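Local coordinates for protein NANS (YJHS), A 9-O-acetyl N-acetylneuraminic acid esterase (PDB 3PT5) that probably removes the 9-O-acetyl group from 9-O-acetyl-N-acetylneuraminic acid, allowing Escherichia coli to grow on this sialic acid from the mammalian host, at residues S169-A174 against N181-V186; H109-L114 against I124-C129; V23-G28 against Q165-R170; H81-M86 against T161-D166. All coordinates share one frame; numbering follows the deposited sequence.

Interaction 1 (S169-A174 against N181-V186); sequences SRTRAA and NKFLGV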
# COMPACT_ATOMS: atom_id res chain seq x y z
N SER A 169 -15.61 -0.81 2.84
CA SER A 169 -16.20 -2.14 2.94
C SER A 169 -15.19 -3.19 3.40
O SER A 169 -15.52 -4.02 4.27
CB SER A 169 -16.88 -2.51 1.62
OG SER A 169 -16.50 -3.82 1.21
N ARG A 170 -13.97 -3.13 2.87
CA ARG A 170 -12.92 -4.08 3.27
C ARG A 170 -12.39 -3.81 4.69
O ARG A 170 -12.11 -4.74 5.41
CB ARG A 170 -11.77 -4.08 2.27
CG ARG A 170 -12.11 -4.88 1.07
CD ARG A 170 -11.21 -4.61 -0.07
NE ARG A 170 -9.85 -5.12 -0.00
CZ ARG A 170 -9.47 -6.39 -0.13
NH1 ARG A 170 -10.36 -7.39 -0.16
NH2 ARG A 170 -8.19 -6.66 -0.18
N THR A 171 -12.26 -2.54 5.06
CA THR A 171 -11.83 -2.21 6.42
C THR A 171 -12.86 -2.69 7.44
O THR A 171 -12.50 -3.29 8.47
CB THR A 171 -11.57 -0.70 6.57
OG1 THR A 171 -10.50 -0.35 5.69
CG2 THR A 171 -11.15 -0.34 8.02
N ARG A 172 -14.14 -2.46 7.13
CA ARG A 172 -15.22 -2.91 8.02
C ARG A 172 -15.20 -4.42 8.12
O ARG A 172 -15.32 -4.94 9.22
CB ARG A 172 -16.57 -2.50 7.46
CG ARG A 172 -17.00 -1.11 7.76
CD ARG A 172 -18.31 -0.86 7.03
NE ARG A 172 -18.96 0.37 7.46
CZ ARG A 172 -19.76 1.11 6.70
NH1 ARG A 172 -20.02 0.76 5.44
NH2 ARG A 172 -20.30 2.22 7.20
N ALA A 173 -15.02 -5.11 7.00
CA ALA A 173 -15.03 -6.57 6.95
C ALA A 173 -13.93 -7.12 7.83
O ALA A 173 -14.11 -8.14 8.50
CB ALA A 173 -14.85 -7.09 5.51
N ALA A 174 -12.79 -6.44 7.82
CA ALA A 174 -11.66 -6.89 8.62
C ALA A 174 -11.96 -6.80 10.12
O ALA A 174 -11.56 -7.68 10.89
CB ALA A 174 -10.41 -6.09 8.27
N ASN A 181 -10.49 -7.80 17.05
CA ASN A 181 -9.54 -7.16 16.14
C ASN A 181 -9.40 -5.69 16.49
O ASN A 181 -10.37 -5.06 16.90
CB ASN A 181 -9.97 -7.36 14.69
CG ASN A 181 -9.71 -8.78 14.18
OD1 ASN A 181 -9.10 -9.62 14.86
ND2 ASN A 181 -10.16 -9.03 12.96
N LYS A 182 -8.19 -5.15 16.33
CA LYS A 182 -7.90 -3.77 16.71
C LYS A 182 -7.37 -3.01 15.49
O LYS A 182 -6.51 -3.53 14.80
CB LYS A 182 -6.86 -3.73 17.82
CG LYS A 182 -7.34 -4.33 19.17
CD LYS A 182 -8.59 -3.67 19.73
CE LYS A 182 -8.96 -4.25 21.11
NZ LYS A 182 -10.24 -3.68 21.61
N PHE A 183 -7.88 -1.81 15.22
CA PHE A 183 -7.50 -1.04 14.02
C PHE A 183 -6.32 -0.12 14.31
O PHE A 183 -6.40 0.75 15.19
CB PHE A 183 -8.70 -0.21 13.53
CG PHE A 183 -8.53 0.39 12.14
CD1 PHE A 183 -8.16 -0.39 11.03
CD2 PHE A 183 -8.77 1.75 11.96
CE1 PHE A 183 -8.03 0.19 9.77
CE2 PHE A 183 -8.64 2.34 10.69
CZ PHE A 183 -8.26 1.56 9.60
N LEU A 184 -5.26 -0.25 13.52
CA LEU A 184 -4.06 0.56 13.74
C LEU A 184 -4.06 1.83 12.91
O LEU A 184 -3.27 2.74 13.16
CB LEU A 184 -2.80 -0.24 13.41
CG LEU A 184 -2.36 -1.40 14.31
CD1 LEU A 184 -1.23 -2.17 13.64
CD2 LEU A 184 -1.94 -0.90 15.72
N GLY A 185 -4.90 1.86 11.87
CA GLY A 185 -4.97 3.04 11.00
C GLY A 185 -4.80 2.70 9.54
O GLY A 185 -4.87 1.54 9.16
N VAL A 186 -4.64 3.75 8.72
CA VAL A 186 -4.53 3.64 7.27
C VAL A 186 -3.15 4.12 6.86
O VAL A 186 -2.72 5.19 7.26
CB VAL A 186 -5.60 4.52 6.56
CG1 VAL A 186 -5.45 4.49 5.03
CG2 VAL A 186 -7.03 4.12 6.97
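The F183 ring meets T171 CG2 obliquely, with the two side chains crossing at about a right angle. T171 CG2 lies 3.6 Å from F183 CE1 and almost as near to CZ. One ring face carries the backbone N of G185, 3.7 Å above the plane and over the ring centre. The second flat group is the amide of N181. Its ND2 donates to A174 O at 2.8 Å, with an N-H...O angle of 152°. The acceptor lies in the amide plane of N181, and the donor comes nearly along the C=O axis. The other end of this amide is also held: N181 OD1 accepts from the backbone N of Y21. The T171 methyl is anti to the backbone N (chi1 -62° for OG1), which sends CG2 to the ring while OG1 bonds to L167 O, one turn back. The contact is buried and joins the last turns of helix 162-176 to the start of strand 182-189, which lies parallel beside strand 20-28 in the sheet. T171 also packs on F214 and L218 of helix 203-218, and A174 on L125 and V127 of strand 122-130. F183 touches V23 and T25 of strand 20-28.

Interaction 2 (H109-L114 against I124-C129); sequences HIARKL and ILIVPC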
# COMPACT_ATOMS: atom_id res chain seq x y z
N HIS A 109 6.51 -5.87 4.57
CA HIS A 109 7.65 -5.44 5.37
C HIS A 109 7.25 -4.56 6.52
O HIS A 109 7.84 -4.65 7.60
CB HIS A 109 8.64 -4.75 4.45
CG HIS A 109 8.92 -5.56 3.25
ND1 HIS A 109 8.29 -5.34 2.04
CD2 HIS A 109 9.65 -6.70 3.08
CE1 HIS A 109 8.67 -6.26 1.17
NE2 HIS A 109 9.49 -7.10 1.78
N ILE A 110 6.20 -3.77 6.31
CA ILE A 110 5.56 -3.03 7.43
C ILE A 110 5.06 -4.03 8.46
O ILE A 110 5.45 -3.97 9.63
CB ILE A 110 4.47 -2.09 6.94
CG1 ILE A 110 5.14 -1.00 6.10
CG2 ILE A 110 3.69 -1.49 8.13
CD1 ILE A 110 4.16 -0.15 5.26
N ALA A 111 4.26 -4.99 8.00
CA ALA A 111 3.73 -6.03 8.86
C ALA A 111 4.83 -6.81 9.60
O ALA A 111 4.71 -7.02 10.83
CB ALA A 111 2.85 -6.96 8.03
N ARG A 112 5.88 -7.23 8.90
CA ARG A 112 6.94 -8.00 9.54
C ARG A 112 7.64 -7.16 10.60
O ARG A 112 7.95 -7.66 11.67
CB ARG A 112 7.96 -8.55 8.53
CG ARG A 112 9.17 -9.22 9.19
CD ARG A 112 10.17 -9.72 8.15
NE ARG A 112 10.01 -11.15 7.95
CZ ARG A 112 9.14 -11.71 7.13
NH1 ARG A 112 8.34 -10.96 6.37
NH2 ARG A 112 9.08 -13.04 7.05
N LYS A 113 7.82 -5.87 10.32
CA LYS A 113 8.53 -5.01 11.28
C LYS A 113 7.68 -4.63 12.51
O LYS A 113 8.23 -4.30 13.56
CB LYS A 113 9.13 -3.79 10.59
CG LYS A 113 10.29 -4.17 9.66
CD LYS A 113 10.73 -2.99 8.77
CE LYS A 113 11.80 -3.45 7.75
NZ LYS A 113 12.27 -2.27 6.99
N LEU A 114 6.36 -4.69 12.37
CA LEU A 114 5.42 -4.47 13.49
C LEU A 114 5.22 -5.71 14.39
O LEU A 114 4.96 -5.58 15.59
CB LEU A 114 4.06 -4.06 12.96
CG LEU A 114 3.84 -2.70 12.32
CD1 LEU A 114 2.44 -2.67 11.67
CD2 LEU A 114 3.97 -1.59 13.41
N ILE A 124 -1.14 -9.88 12.36
CA ILE A 124 -1.31 -8.62 11.67
C ILE A 124 -2.14 -8.94 10.42
O ILE A 124 -1.85 -9.93 9.73
CB ILE A 124 0.06 -8.01 11.21
CG1 ILE A 124 1.03 -7.68 12.38
CG2 ILE A 124 -0.20 -6.78 10.33
CD1 ILE A 124 0.69 -6.40 13.15
N LEU A 125 -3.16 -8.11 10.16
CA LEU A 125 -4.08 -8.30 9.03
C LEU A 125 -4.05 -7.04 8.20
O LEU A 125 -4.52 -5.99 8.63
CB LEU A 125 -5.52 -8.57 9.48
CG LEU A 125 -6.57 -8.74 8.37
CD1 LEU A 125 -6.21 -9.87 7.42
CD2 LEU A 125 -7.97 -8.94 8.96
N ILE A 126 -3.46 -7.13 7.01
CA ILE A 126 -3.40 -5.98 6.11
C ILE A 126 -4.65 -5.98 5.21
O ILE A 126 -5.09 -7.05 4.76
CB ILE A 126 -2.11 -6.06 5.23
CG1 ILE A 126 -0.85 -5.94 6.11
CG2 ILE A 126 -2.11 -5.04 4.09
CD1 ILE A 126 -0.82 -4.85 7.13
N VAL A 127 -5.20 -4.80 4.98
CA VAL A 127 -6.36 -4.61 4.10
C VAL A 127 -5.88 -3.80 2.84
O VAL A 127 -5.84 -2.59 2.87
CB VAL A 127 -7.55 -3.90 4.83
CG1 VAL A 127 -8.79 -3.80 3.91
CG2 VAL A 127 -7.91 -4.64 6.13
N PRO A 128 -5.49 -4.53 1.76
CA PRO A 128 -4.91 -3.84 0.61
C PRO A 128 -6.00 -3.29 -0.31
O PRO A 128 -6.82 -4.06 -0.85
CB PRO A 128 -4.02 -4.93 -0.05
CG PRO A 128 -4.57 -6.22 0.43
CD PRO A 128 -5.42 -5.99 1.64
N CYS A 129 -5.99 -1.97 -0.45
CA CYS A 129 -6.96 -1.23 -1.27
C CYS A 129 -6.32 -0.20 -2.19
O CYS A 129 -6.79 0.93 -2.23
CB CYS A 129 -8.01 -0.56 -0.37
SG CYS A 129 -8.85 -1.69 0.75
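A111 and I124 mark the closest backbone approach here, with their CA atoms 6.3 Å apart. Helix 109-114 and strand 124-129 run nearly antiparallel, at 158°, and their axes come within 9.2 Å. This is the helix-to-strand half of an alpha/beta unit. The helix lies on one face of the central sheet, a short connection turns back, and strand 122-130 enters the sheet beside strand 52-55. The alpha/beta sandwich of SGNH hydrolases is built from such units.

The contact is entirely apolar. A111 has only a methyl, so the helix can sit close to the sheet. A111 CB lies 3.8 Å from I124 CG2 and 4.3 Å from I126 CG1. I124 and I126 are two residues apart and point to the same face of the sheet, and the methyl of A111 bears on both. L125, between them, points away and packs on A174 of helix 162-176, so the strand has a helix on each face.

Both I126 and I110 also touch L24 of strand 20-28. Behind the helix, K113 NZ makes a salt bridge to D324 of helix 315-335. I124 splits its two branches over the helix. CG2 is anti to the backbone N and meets A111. CG1 lies beside that N (chi1 -61°) and carries CD1 to within 4.1 Å of L114 CB.

Interaction 3 (V23-G28 against Q165-R170); sequences VLTVAG and QDLVSR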
# COMPACT_ATOMS: atom_id res chain seq x y z
N VAL A 23 -5.17 -4.67 12.73
CA VAL A 23 -5.61 -4.44 11.35
C VAL A 23 -4.99 -3.13 10.86
O VAL A 23 -5.03 -2.11 11.55
CB VAL A 23 -7.16 -4.40 11.23
CG1 VAL A 23 -7.59 -3.94 9.85
CG2 VAL A 23 -7.79 -5.77 11.56
N LEU A 24 -4.37 -3.18 9.67
CA LEU A 24 -3.82 -1.97 9.04
C LEU A 24 -4.32 -1.95 7.60
O LEU A 24 -4.13 -2.92 6.89
CB LEU A 24 -2.29 -2.00 9.10
CG LEU A 24 -1.50 -0.77 8.66
CD1 LEU A 24 -1.63 0.37 9.71
CD2 LEU A 24 -0.05 -1.15 8.45
N THR A 25 -4.99 -0.87 7.21
CA THR A 25 -5.44 -0.69 5.82
C THR A 25 -4.34 0.01 5.04
O THR A 25 -3.71 0.90 5.54
CB THR A 25 -6.73 0.13 5.78
OG1 THR A 25 -7.77 -0.65 6.40
CG2 THR A 25 -7.16 0.43 4.34
N VAL A 26 -4.13 -0.41 3.79
CA VAL A 26 -3.10 0.16 2.93
C VAL A 26 -3.81 0.60 1.68
O VAL A 26 -4.52 -0.21 1.07
CB VAL A 26 -1.96 -0.85 2.62
CG1 VAL A 26 -0.90 -0.19 1.74
CG2 VAL A 26 -1.33 -1.30 3.93
N ALA A 27 -3.70 1.88 1.33
CA ALA A 27 -4.50 2.39 0.21
C ALA A 27 -3.77 3.51 -0.53
O ALA A 27 -2.76 4.07 -0.05
CB ALA A 27 -5.85 2.88 0.74
N GLY A 28 -4.27 3.83 -1.73
CA GLY A 28 -3.71 4.86 -2.55
C GLY A 28 -3.43 4.42 -3.96
O GLY A 28 -4.15 3.58 -4.49
N GLN A 165 -15.71 2.81 -1.68
CA GLN A 165 -16.58 1.74 -1.18
C GLN A 165 -15.78 0.51 -0.81
O GLN A 165 -16.09 -0.15 0.17
CB GLN A 165 -17.57 1.34 -2.26
CG GLN A 165 -18.64 2.37 -2.50
CD GLN A 165 -19.59 1.92 -3.59
OE1 GLN A 165 -20.28 0.90 -3.46
NE2 GLN A 165 -19.60 2.66 -4.71
N ASP A 166 -14.75 0.24 -1.60
CA ASP A 166 -13.86 -0.91 -1.43
C ASP A 166 -13.01 -0.68 -0.17
O ASP A 166 -12.87 -1.59 0.65
CB ASP A 166 -13.02 -1.03 -2.71
CG ASP A 166 -12.19 -2.32 -2.78
OD1 ASP A 166 -11.07 -2.32 -2.23
OD2 ASP A 166 -12.63 -3.32 -3.42
N LEU A 167 -12.49 0.53 -0.03
CA LEU A 167 -11.73 0.93 1.15
C LEU A 167 -12.53 0.77 2.45
O LEU A 167 -12.05 0.16 3.42
CB LEU A 167 -11.27 2.37 0.99
CG LEU A 167 -10.56 3.06 2.14
CD1 LEU A 167 -9.20 2.44 2.37
CD2 LEU A 167 -10.43 4.53 1.83
N VAL A 168 -13.75 1.31 2.47
CA VAL A 168 -14.62 1.26 3.65
C VAL A 168 -15.14 -0.16 3.90
O VAL A 168 -15.04 -0.68 5.02
CB VAL A 168 -15.78 2.30 3.54
CG1 VAL A 168 -16.95 1.98 4.50
CG2 VAL A 168 -15.25 3.66 3.85
N SER A 169 -15.61 -0.81 2.84
CA SER A 169 -16.20 -2.14 2.94
C SER A 169 -15.19 -3.19 3.40
O SER A 169 -15.52 -4.02 4.27
CB SER A 169 -16.88 -2.51 1.62
OG SER A 169 -16.50 -3.82 1.21
N ARG A 170 -13.97 -3.13 2.87
CA ARG A 170 -12.92 -4.08 3.27
C ARG A 170 -12.39 -3.81 4.69
O ARG A 170 -12.11 -4.74 5.41
CB ARG A 170 -11.77 -4.08 2.27
CG ARG A 170 -12.11 -4.88 1.07
CD ARG A 170 -11.21 -4.61 -0.07
NE ARG A 170 -9.85 -5.12 -0.00
CZ ARG A 170 -9.47 -6.39 -0.13
NH1 ARG A 170 -10.36 -7.39 -0.16
NH2 ARG A 170 -8.19 -6.66 -0.18
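T25 is the first residue of strand 23-28 to meet L167 of helix 165-170. Its CG2 is 3.5 Å from L167 CD1, a snug fit for two methyl carbons, with the side chains meeting at a slant. The T25 methyl is anti to the backbone N and turns to the helix. OG1 lies beside that N and is hydrogen-bonded to T171 OG1, so the polar end of this threonine is engaged one turn further along the helix. V26 points away from the helix, as strand alternation requires. A27 faces the helix again, and A27 CB lies 3.8 Å from the same L167 CD1.

One leucine branch thus fills the step between two strand residues. L167 leaves the helix beside the strand, not at it, but its CG is anti to the backbone N (chi1 175°), and this brings CD1 across. L167 also packs on W157 and on F214 of helix 203-218. At the far end, R170 reaches across strand 122-130, away from strand 23-28, and hydrogen-bonds to P128 O, L55 O and A56 O. Its ion pair with D166, which also binds R57, is long and weak.

The arrangement is a helix packed on a central parallel strand, as in the alpha/beta sandwich of SGNH hydrolases. In that family the catalytic serine follows the first strand of the sheet, consistent with strand 20-28 leading into the active site.

Interaction 4 (H81-M86 against T161-D166); sequences HDVQDM and TPLYQD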
# COMPACT_ATOMS: atom_id res chain seq x y z
N HIS A 81 -3.01 -8.25 -2.60
CA HIS A 81 -4.29 -8.28 -3.25
C HIS A 81 -4.94 -6.91 -3.39
O HIS A 81 -6.08 -6.68 -3.01
CB HIS A 81 -5.19 -9.26 -2.51
CG HIS A 81 -4.99 -10.69 -2.92
ND1 HIS A 81 -3.75 -11.28 -3.03
CD2 HIS A 81 -5.90 -11.64 -3.26
CE1 HIS A 81 -3.91 -12.54 -3.42
NE2 HIS A 81 -5.20 -12.78 -3.55
N ASP A 82 -4.18 -5.97 -3.93
CA ASP A 82 -4.72 -4.65 -4.22
C ASP A 82 -5.71 -4.71 -5.38
O ASP A 82 -5.84 -5.76 -6.04
CB ASP A 82 -3.56 -3.69 -4.46
CG ASP A 82 -2.79 -3.37 -3.15
OD1 ASP A 82 -3.40 -2.74 -2.25
OD2 ASP A 82 -1.58 -3.73 -3.00
N VAL A 83 -6.41 -3.61 -5.64
CA VAL A 83 -7.41 -3.56 -6.70
C VAL A 83 -6.76 -3.84 -8.05
O VAL A 83 -7.35 -4.53 -8.92
CB VAL A 83 -8.09 -2.17 -6.74
CG1 VAL A 83 -9.18 -2.13 -7.79
CG2 VAL A 83 -8.63 -1.80 -5.36
N GLN A 84 -5.55 -3.31 -8.24
CA GLN A 84 -4.76 -3.69 -9.40
C GLN A 84 -3.87 -4.89 -9.13
O GLN A 84 -3.08 -4.90 -8.17
CB GLN A 84 -3.90 -2.52 -9.84
CG GLN A 84 -3.22 -2.78 -11.16
CD GLN A 84 -2.24 -1.70 -11.50
OE1 GLN A 84 -1.93 -0.84 -10.66
NE2 GLN A 84 -1.72 -1.74 -12.72
N ASP A 85 -3.97 -5.91 -9.98
CA ASP A 85 -3.25 -7.16 -9.80
C ASP A 85 -1.89 -7.12 -10.50
O ASP A 85 -1.82 -7.09 -11.74
CB ASP A 85 -4.12 -8.31 -10.37
CG ASP A 85 -3.53 -9.69 -10.16
OD1 ASP A 85 -2.34 -9.83 -9.80
OD2 ASP A 85 -4.28 -10.68 -10.39
N MET A 86 -0.81 -7.07 -9.70
CA MET A 86 0.55 -6.98 -10.25
C MET A 86 1.28 -8.32 -10.27
O MET A 86 2.46 -8.37 -10.61
CB MET A 86 1.38 -5.96 -9.44
CG MET A 86 0.80 -4.54 -9.33
SD MET A 86 0.52 -3.75 -10.93
CE MET A 86 2.21 -3.33 -11.33
N THR A 161 -17.16 6.80 -4.55
CA THR A 161 -16.67 6.05 -5.70
C THR A 161 -16.46 4.57 -5.35
O THR A 161 -16.34 4.23 -4.15
CB THR A 161 -15.32 6.59 -6.19
OG1 THR A 161 -14.32 6.30 -5.21
CG2 THR A 161 -15.38 8.08 -6.40
N PRO A 162 -16.40 3.68 -6.36
CA PRO A 162 -16.06 2.28 -6.11
C PRO A 162 -14.81 2.07 -5.28
O PRO A 162 -14.80 1.19 -4.42
CB PRO A 162 -15.88 1.71 -7.51
CG PRO A 162 -16.94 2.46 -8.28
CD PRO A 162 -17.00 3.84 -7.71
N LEU A 163 -13.76 2.85 -5.52
CA LEU A 163 -12.54 2.72 -4.71
C LEU A 163 -12.78 3.07 -3.26
O LEU A 163 -12.27 2.40 -2.37
CB LEU A 163 -11.39 3.54 -5.28
CG LEU A 163 -10.72 3.03 -6.56
CD1 LEU A 163 -9.61 3.98 -6.95
CD2 LEU A 163 -10.18 1.60 -6.40
N TYR A 164 -13.59 4.11 -3.00
CA TYR A 164 -13.93 4.47 -1.63
C TYR A 164 -14.74 3.35 -0.95
O TYR A 164 -14.48 2.99 0.19
CB TYR A 164 -14.69 5.80 -1.55
CG TYR A 164 -15.19 6.07 -0.15
CD1 TYR A 164 -14.36 6.67 0.79
CD2 TYR A 164 -16.48 5.67 0.25
CE1 TYR A 164 -14.79 6.90 2.10
CE2 TYR A 164 -16.92 5.90 1.56
CZ TYR A 164 -16.07 6.51 2.47
OH TYR A 164 -16.47 6.73 3.78
N GLN A 165 -15.71 2.81 -1.68
CA GLN A 165 -16.58 1.74 -1.18
C GLN A 165 -15.78 0.51 -0.81
O GLN A 165 -16.09 -0.15 0.17
CB GLN A 165 -17.57 1.34 -2.26
CG GLN A 165 -18.64 2.37 -2.50
CD GLN A 165 -19.59 1.92 -3.59
OE1 GLN A 165 -20.28 0.90 -3.46
NE2 GLN A 165 -19.60 2.66 -4.71
N ASP A 166 -14.75 0.24 -1.60
CA ASP A 166 -13.86 -0.91 -1.43
C ASP A 166 -13.01 -0.68 -0.17
O ASP A 166 -12.87 -1.59 0.65
CB ASP A 166 -13.02 -1.03 -2.71
CG ASP A 166 -12.19 -2.32 -2.78
OD1 ASP A 166 -11.07 -2.32 -2.23
OD2 ASP A 166 -12.63 -3.32 -3.42
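V83 and L163 form a small, buried apolar contact between a loop and the start of a helix. Segment 81-86 belongs to the long irregular connection between strand 73-75 and helix 107-114. Segment 161-166 is the N-cap and first turn of helix 162-176 in the alpha/beta sandwich. The contact lies toward the C-terminal ends of the parallel strands, the end at which alpha/beta enzymes of this kind usually have their active site.

V83 points at the helix and straddles one methyl of L163. L163 CD2 is 3.9 Å from V83 CG2 and 4.1 Å from CG1, and the two side chains meet at an oblique angle. L163 CB heads past the loop. CD1 is the branch anti to CA (chi2 -180°), and the other branch, CD2, turns to V83.

Polar groups hold both sides in place. R57 NE donates to H81 O while R57 NH2 makes the salt bridge to D166 OD2, so one arginine ties loop and helix together. D166 OD2 accepts from A150 N as well. D82 OD1 accepts from C130 N, which fixes the loop to the end of strand 122-130. T161 is the N-cap of the helix: its OG1 accepts from Y164 N at 3.2 Å and 162°. V83 and D166 lie alongside each other, pointing opposite ways, with V83 CG2 4.0 Å from D166 OD1.

Interactions 1, 3 and 4 follow one another down helix 162-176, with interaction 4 at its N-terminal end and interaction 1 near its C-terminal end. The centres of 3 and 4 are about 8 Å apart, those of 1 and 3 about 7 Å. Interactions 1, 2 and 3 all reach the same sheet, whose strands 122-130, 20-28 and 182-189 are neighbours in that order. Interaction 2 lies on the opposite face, its centre about 12 Å from those of interactions 1 and 3. Along the chain it is nested inside the loops closed by interactions 3 and 4, and interaction 1 comes later. Interactions 1 to 3 thus join helices on both faces to the sheet; interaction 4 adds a loop.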